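PDB 3GGN: coenzyme Q-binding protein COQ10 START domain-containing protein from Deinococcus radiodurans R1, which is of unknown function but probably binds a lipid or other hydrophobic ligand in a START-like domain. Local coordinates for residues E70-R78 and N87-P95. Numbering follows the deposited sequence.
Sequences EPGKRIAWR and NSGEVLFRP
Trp77 meets Gly89 through a chi1 of 65°, which sets CG between the backbone N and the carbonyl carbon and swings the indole across the neighbouring strand. The six-membered ring lies over Gly89 CA, 3.6 Å from its centroid, in a CH-pi contact. Gly89, with no side chain, lets the indole lie close against the backbone. The far end of the indole reaches Val91, with CH2 3.9 Å from CG2. NE1 gives its hydrogen to a water, which in turn makes a weak bond to Ser88 O. Replacing Trp77 by an alanine would probably uncover Gly89 CA, remove one apolar neighbour of Val91 CG2 and leave the water without its NE1 donor.

Strands 74-79 and 86-95 form an antiparallel beta hairpin in the central sheet of this Bet v 1-like domain. Ile75 and Val91 are a hydrogen-bonded pair: Val91 N binds Ile75 O at 2.9 Å, and Ile75 N binds Val91 O. Trp77 and Gly89 pair in the same way. Ile75, Trp77 and Val91 lie on one buried face. Helix 16-24 packs on Ile75 and Val91, while Trp49 stacks on Trp77.

Arg74, Ala76, Arg78, Ser88, Glu90 and Leu92 occupy the other face. Arg74 is bent at chi2 and chi3, and its CB touches Leu92 CD2 at 3.5 Å. Glu90 is extended and brings OE1 over one face of the Arg74 guanidinium, 3.2 Å from NH2. The two planes are 70° apart, and no N-H points at the oxygen. This salt bridge therefore rests on charge alone. At the bulge, Lys73 and Arg74 both face Glu70, and Phe93 N binds Lys73 O at 2.8 Å.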
ATOM      1  N   GLU B  70      17.458  -5.128 -17.047  1.00 21.70           N
ATOM      2  CA  GLU B  70      16.985  -5.708 -18.294  1.00 22.60           C
ATOM      3  C   GLU B  70      15.485  -5.495 -18.354  1.00 23.31           C
ATOM      4  O   GLU B  70      14.720  -6.206 -17.705  1.00 18.15           O
ATOM      5  CB  GLU B  70      17.323  -7.196 -18.334  1.00 22.90           C
ATOM      6  CG  GLU B  70      18.805  -7.460 -18.542  1.00 28.04           C
ATOM      7  CD  GLU B  70      19.224  -8.850 -18.108  1.00 31.32           C
ATOM      8  OE1 GLU B  70      18.500  -9.822 -18.423  1.00 32.54           O
ATOM      9  OE2 GLU B  70      20.286  -8.970 -17.458  1.00 33.71           O
ATOM     10  N   PRO B  71      15.048  -4.502 -19.141  1.00 23.52           N
ATOM     11  CA  PRO B  71      13.625  -4.185 -19.281  1.00 22.65           C
ATOM     12  C   PRO B  71      12.713  -5.399 -19.292  1.00 21.67           C
ATOM     13  O   PRO B  71      12.894  -6.324 -20.084  1.00 21.48           O
ATOM     14  CB  PRO B  71      13.575  -3.401 -20.584  1.00 22.29           C
ATOM     15  CG  PRO B  71      14.873  -2.654 -20.554  1.00 24.46           C
ATOM     16  CD  PRO B  71      15.855  -3.720 -20.096  1.00 25.14           C
ATOM     17  N   GLY B  72      11.741  -5.387 -18.386  1.00 19.16           N
ATOM     18  CA  GLY B  72      10.772  -6.466 -18.294  1.00 20.18           C
ATOM     19  C   GLY B  72      11.300  -7.821 -17.881  1.00 19.26           C
ATOM     20  O   GLY B  72      10.561  -8.801 -17.930  1.00 19.38           O
ATOM     21  N   LYS B  73      12.563  -7.892 -17.461  1.00 19.98           N
ATOM     22  CA  LYS B  73      13.156  -9.172 -17.063  1.00 20.36           C
ATOM     23  C   LYS B  73      13.792  -9.200 -15.683  1.00 20.31           C
ATOM     24  O   LYS B  73      13.533 -10.104 -14.884  1.00 20.93           O
ATOM     25  CB  LYS B  73      14.229  -9.607 -18.066  1.00 23.24           C
ATOM     26  CG  LYS B  73      13.731 -10.210 -19.367  1.00 25.96           C
ATOM     27  CD  LYS B  73      14.930 -10.718 -20.175  1.00 31.53           C
ATOM     28  CE  LYS B  73      14.519 -11.524 -21.400  1.00 33.16           C
ATOM     29  NZ  LYS B  73      13.861 -10.694 -22.444  1.00 36.86           N
ATOM     30  N   ARG B  74      14.647  -8.225 -15.410  1.00 18.47           N
ATOM     31  CA  ARG B  74      15.332  -8.203 -14.131  1.00 18.74           C
ATOM     32  C   ARG B  74      15.935  -6.866 -13.759  1.00 15.01           C
ATOM     33  O   ARG B  74      16.317  -6.074 -14.617  1.00 15.20           O
ATOM     34  CB  ARG B  74      16.446  -9.242 -14.132  1.00 21.41           C
ATOM     35  CG  ARG B  74      17.487  -8.985 -15.192  1.00 27.06           C
ATOM     36  CD  ARG B  74      18.881  -9.283 -14.677  1.00 32.85           C
ATOM     37  NE  ARG B  74      19.036 -10.675 -14.275  1.00 39.14           N
ATOM     38  CZ  ARG B  74      20.129 -11.157 -13.699  1.00 42.26           C
ATOM     39  NH1 ARG B  74      21.165 -10.355 -13.462  1.00 41.96           N
ATOM     40  NH2 ARG B  74      20.185 -12.433 -13.348  1.00 42.53           N
ATOM     41  N   ILE B  75      16.031  -6.642 -12.454  1.00 12.91           N
ATOM     42  CA  ILE B  75      16.621  -5.436 -11.903  1.00  9.87           C
ATOM     43  C   ILE B  75      17.440  -5.912 -10.709  1.00 11.98           C
ATOM     44  O   ILE B  75      16.932  -6.650  -9.871  1.00 10.04           O
ATOM     45  CB  ILE B  75      15.552  -4.453 -11.401  1.00 12.81           C
ATOM     46  CG1 ILE B  75      14.531  -4.161 -12.512  1.00 11.63           C
ATOM     47  CG2 ILE B  75      16.231  -3.168 -10.933  1.00 12.93           C
ATOM     48  CD1 ILE B  75      13.409  -3.217 -12.093  1.00 11.45           C
ATOM     49  N   ALA B  76      18.706  -5.520 -10.650  1.00 10.08           N
ATOM     50  CA  ALA B  76      19.585  -5.912  -9.547  1.00 14.22           C
ATOM     51  C   ALA B  76      20.359  -4.696  -9.068  1.00 15.07           C
ATOM     52  O   ALA B  76      20.724  -3.825  -9.866  1.00 15.59           O
ATOM     53  CB  ALA B  76      20.554  -7.011 -10.000  1.00 10.82           C
ATOM     54  N   TRP B  77      20.608  -4.643  -7.762  1.00 15.05           N
ATOM     55  CA  TRP B  77      21.332  -3.531  -7.166  1.00 16.25           C
ATOM     56  C   TRP B  77      22.217  -3.974  -6.006  1.00 17.38           C
ATOM     57  O   TRP B  77      22.027  -5.051  -5.438  1.00 18.63           O
ATOM     58  CB  TRP B  77      20.336  -2.481  -6.677  1.00 13.50           C
ATOM     59  CG  TRP B  77      19.460  -2.952  -5.571  1.00 14.10           C
ATOM     60  CD1 TRP B  77      19.702  -2.853  -4.226  1.00 13.33           C
ATOM     61  CD2 TRP B  77      18.183  -3.584  -5.704  1.00 15.32           C
ATOM     62  NE1 TRP B  77      18.649  -3.378  -3.518  1.00 14.49           N
ATOM     63  CE2 TRP B  77      17.702  -3.834  -4.400  1.00 15.79           C
ATOM     64  CE3 TRP B  77      17.394  -3.965  -6.804  1.00 16.93           C
ATOM     65  CZ2 TRP B  77      16.464  -4.447  -4.161  1.00 19.33           C
ATOM     66  CZ3 TRP B  77      16.159  -4.577  -6.565  1.00 17.02           C
ATOM     67  CH2 TRP B  77      15.710  -4.809  -5.252  1.00 17.71           C
ATOM     68  N   ARG B  78      23.186  -3.137  -5.659  1.00 16.54           N
ATOM     69  CA  ARG B  78      24.081  -3.446  -4.555  1.00 18.72           C
ATOM     70  C   ARG B  78      24.690  -2.183  -3.968  1.00 17.89           C
ATOM     71  O   ARG B  78      24.958  -1.209  -4.677  1.00 16.17           O
ATOM     72  CB  ARG B  78      25.199  -4.387  -5.010  1.00 21.05           C
ATOM     73  CG  ARG B  78      26.196  -3.749  -5.954  1.00 26.26           C
ATOM     74  CD  ARG B  78      27.133  -4.793  -6.531  1.00 31.76           C
ATOM     75  NE  ARG B  78      28.040  -4.225  -7.519  1.00 32.45           N
ATOM     76  CZ  ARG B  78      28.719  -4.950  -8.400  1.00 35.16           C
ATOM     77  NH1 ARG B  78      28.586  -6.270  -8.410  1.00 33.89           N
ATOM     78  NH2 ARG B  78      29.523  -4.357  -9.275  1.00 35.14           N
ATOM     79  N   ASN B  87      24.137  -4.266   1.444  1.00 25.68           N
ATOM     80  CA  ASN B  87      22.907  -4.876   0.982  1.00 25.38           C
ATOM     81  C   ASN B  87      22.882  -4.969  -0.527  1.00 24.09           C
ATOM     82  O   ASN B  87      23.549  -4.211  -1.231  1.00 21.04           O
ATOM     83  CB  ASN B  87      21.684  -4.091   1.466  1.00 28.30           C
ATOM     84  CG  ASN B  87      21.499  -2.793   0.724  1.00 29.69           C
ATOM     85  OD1 ASN B  87      22.251  -1.839   0.924  1.00 31.75           O
ATOM     86  ND2 ASN B  87      20.504  -2.752  -0.157  1.00 29.64           N
ATOM     87  N   SER B  88      22.109  -5.925  -1.013  1.00 21.09           N
ATOM     88  CA  SER B  88      21.957  -6.139  -2.438  1.00 20.68           C
ATOM     89  C   SER B  88      20.521  -6.588  -2.637  1.00 20.25           C
ATOM     90  O   SER B  88      19.818  -6.908  -1.674  1.00 20.64           O
ATOM     91  CB  SER B  88      22.905  -7.236  -2.917  1.00 19.13           C
ATOM     92  OG  SER B  88      22.559  -8.469  -2.310  1.00 24.92           O
ATOM     93  N   GLY B  89      20.088  -6.613  -3.887  1.00 19.09           N
ATOM     94  CA  GLY B  89      18.738  -7.031  -4.171  1.00 19.87           C
ATOM     95  C   GLY B  89      18.618  -7.435  -5.619  1.00 20.81           C
ATOM     96  O   GLY B  89      19.423  -7.026  -6.466  1.00 22.26           O
ATOM     97  N   GLU B  90      17.610  -8.247  -5.905  1.00 19.14           N
ATOM     98  CA  GLU B  90      17.378  -8.707  -7.259  1.00 20.77           C
ATOM     99  C   GLU B  90      15.912  -9.069  -7.406  1.00 18.30           C
ATOM    100  O   GLU B  90      15.355  -9.798  -6.582  1.00 20.79           O
ATOM    101  CB  GLU B  90      18.251  -9.933  -7.551  1.00 20.19           C
ATOM    102  CG  GLU B  90      18.208 -10.391  -8.995  1.00 28.76           C
ATOM    103  CD  GLU B  90      18.934 -11.705  -9.220  1.00 29.98           C
ATOM    104  OE1 GLU B  90      18.984 -12.153 -10.381  1.00 33.04           O
ATOM    105  OE2 GLU B  90      19.451 -12.292  -8.240  1.00 34.48           O
ATOM    106  N   VAL B  91      15.278  -8.537  -8.440  1.00 17.16           N
ATOM    107  CA  VAL B  91      13.884  -8.859  -8.696  1.00 17.04           C
ATOM    108  C   VAL B  91      13.817  -9.376 -10.120  1.00 17.56           C
ATOM    109  O   VAL B  91      14.274  -8.712 -11.050  1.00 19.89           O
ATOM    110  CB  VAL B  91      12.958  -7.631  -8.556  1.00 17.39           C
ATOM    111  CG1 VAL B  91      11.498  -8.074  -8.719  1.00 17.13           C
ATOM    112  CG2 VAL B  91      13.151  -6.980  -7.192  1.00 20.93           C
ATOM    113  N   LEU B  92      13.279 -10.579 -10.283  1.00 16.85           N
ATOM    114  CA  LEU B  92      13.145 -11.182 -11.602  1.00 18.68           C
ATOM    115  C   LEU B  92      11.670 -11.182 -11.993  1.00 18.90           C
ATOM    116  O   LEU B  92      10.794 -11.204 -11.131  1.00 17.57           O
ATOM    117  CB  LEU B  92      13.659 -12.625 -11.590  1.00 15.50           C
ATOM    118  CG  LEU B  92      15.123 -12.874 -11.225  1.00 17.54           C
ATOM    119  CD1 LEU B  92      15.375 -14.380 -11.186  1.00 16.77           C
ATOM    120  CD2 LEU B  92      16.031 -12.197 -12.236  1.00 17.22           C
ATOM    121  N   PHE B  93      11.410 -11.147 -13.295  1.00 19.26           N
ATOM    122  CA  PHE B  93      10.049 -11.170 -13.820  1.00 20.83           C
ATOM    123  C   PHE B  93      10.063 -12.330 -14.796  1.00 23.74           C
ATOM    124  O   PHE B  93      10.495 -12.192 -15.941  1.00 25.53           O
ATOM    125  CB  PHE B  93       9.738  -9.847 -14.518  1.00 20.31           C
ATOM    126  CG  PHE B  93       9.804  -8.659 -13.596  1.00 18.32           C
ATOM    127  CD1 PHE B  93       8.763  -8.393 -12.712  1.00 15.93           C
ATOM    128  CD2 PHE B  93      10.936  -7.845 -13.568  1.00 18.53           C
ATOM    129  CE1 PHE B  93       8.844  -7.338 -11.811  1.00 16.34           C
ATOM    130  CE2 PHE B  93      11.034  -6.778 -12.664  1.00 16.97           C
ATOM    131  CZ  PHE B  93       9.983  -6.526 -11.784  1.00 17.87           C
ATOM    132  N   ARG B  94       9.600 -13.481 -14.322  1.00 23.95           N
ATOM    133  CA  ARG B  94       9.607 -14.704 -15.118  1.00 23.18           C
ATOM    134  C   ARG B  94       8.226 -15.172 -15.531  1.00 22.08           C
ATOM    135  O   ARG B  94       7.236 -14.883 -14.868  1.00 21.57           O
ATOM    136  CB  ARG B  94      10.267 -15.832 -14.320  1.00 23.86           C
ATOM    137  CG  ARG B  94      11.433 -15.393 -13.464  1.00 24.91           C
ATOM    138  CD  ARG B  94      12.069 -16.565 -12.733  1.00 25.81           C
ATOM    139  NE  ARG B  94      11.141 -17.313 -11.889  1.00 25.78           N
ATOM    140  CZ  ARG B  94      11.519 -18.304 -11.080  1.00 25.93           C
ATOM    141  NH1 ARG B  94      12.794 -18.652 -11.010  1.00 23.05           N
ATOM    142  NH2 ARG B  94      10.632 -18.950 -10.343  1.00 27.36           N
ATOM    143  N   PRO B  95       8.151 -15.930 -16.631  1.00 23.42           N
ATOM    144  CA  PRO B  95       6.867 -16.443 -17.114  1.00 23.75           C
ATOM    145  C   PRO B  95       6.375 -17.488 -16.120  1.00 23.38           C
ATOM    146  O   PRO B  95       7.130 -18.384 -15.741  1.00 23.61           O
ATOM    147  CB  PRO B  95       7.227 -17.070 -18.462  1.00 24.01           C
ATOM    148  CG  PRO B  95       8.464 -16.315 -18.885  1.00 23.13           C
ATOM    149  CD  PRO B  95       9.227 -16.218 -17.595  1.00 22.54           C
TER
HETATM  150  O   HOH W   1      18.700  -4.354  -0.757  1.00 40.55           O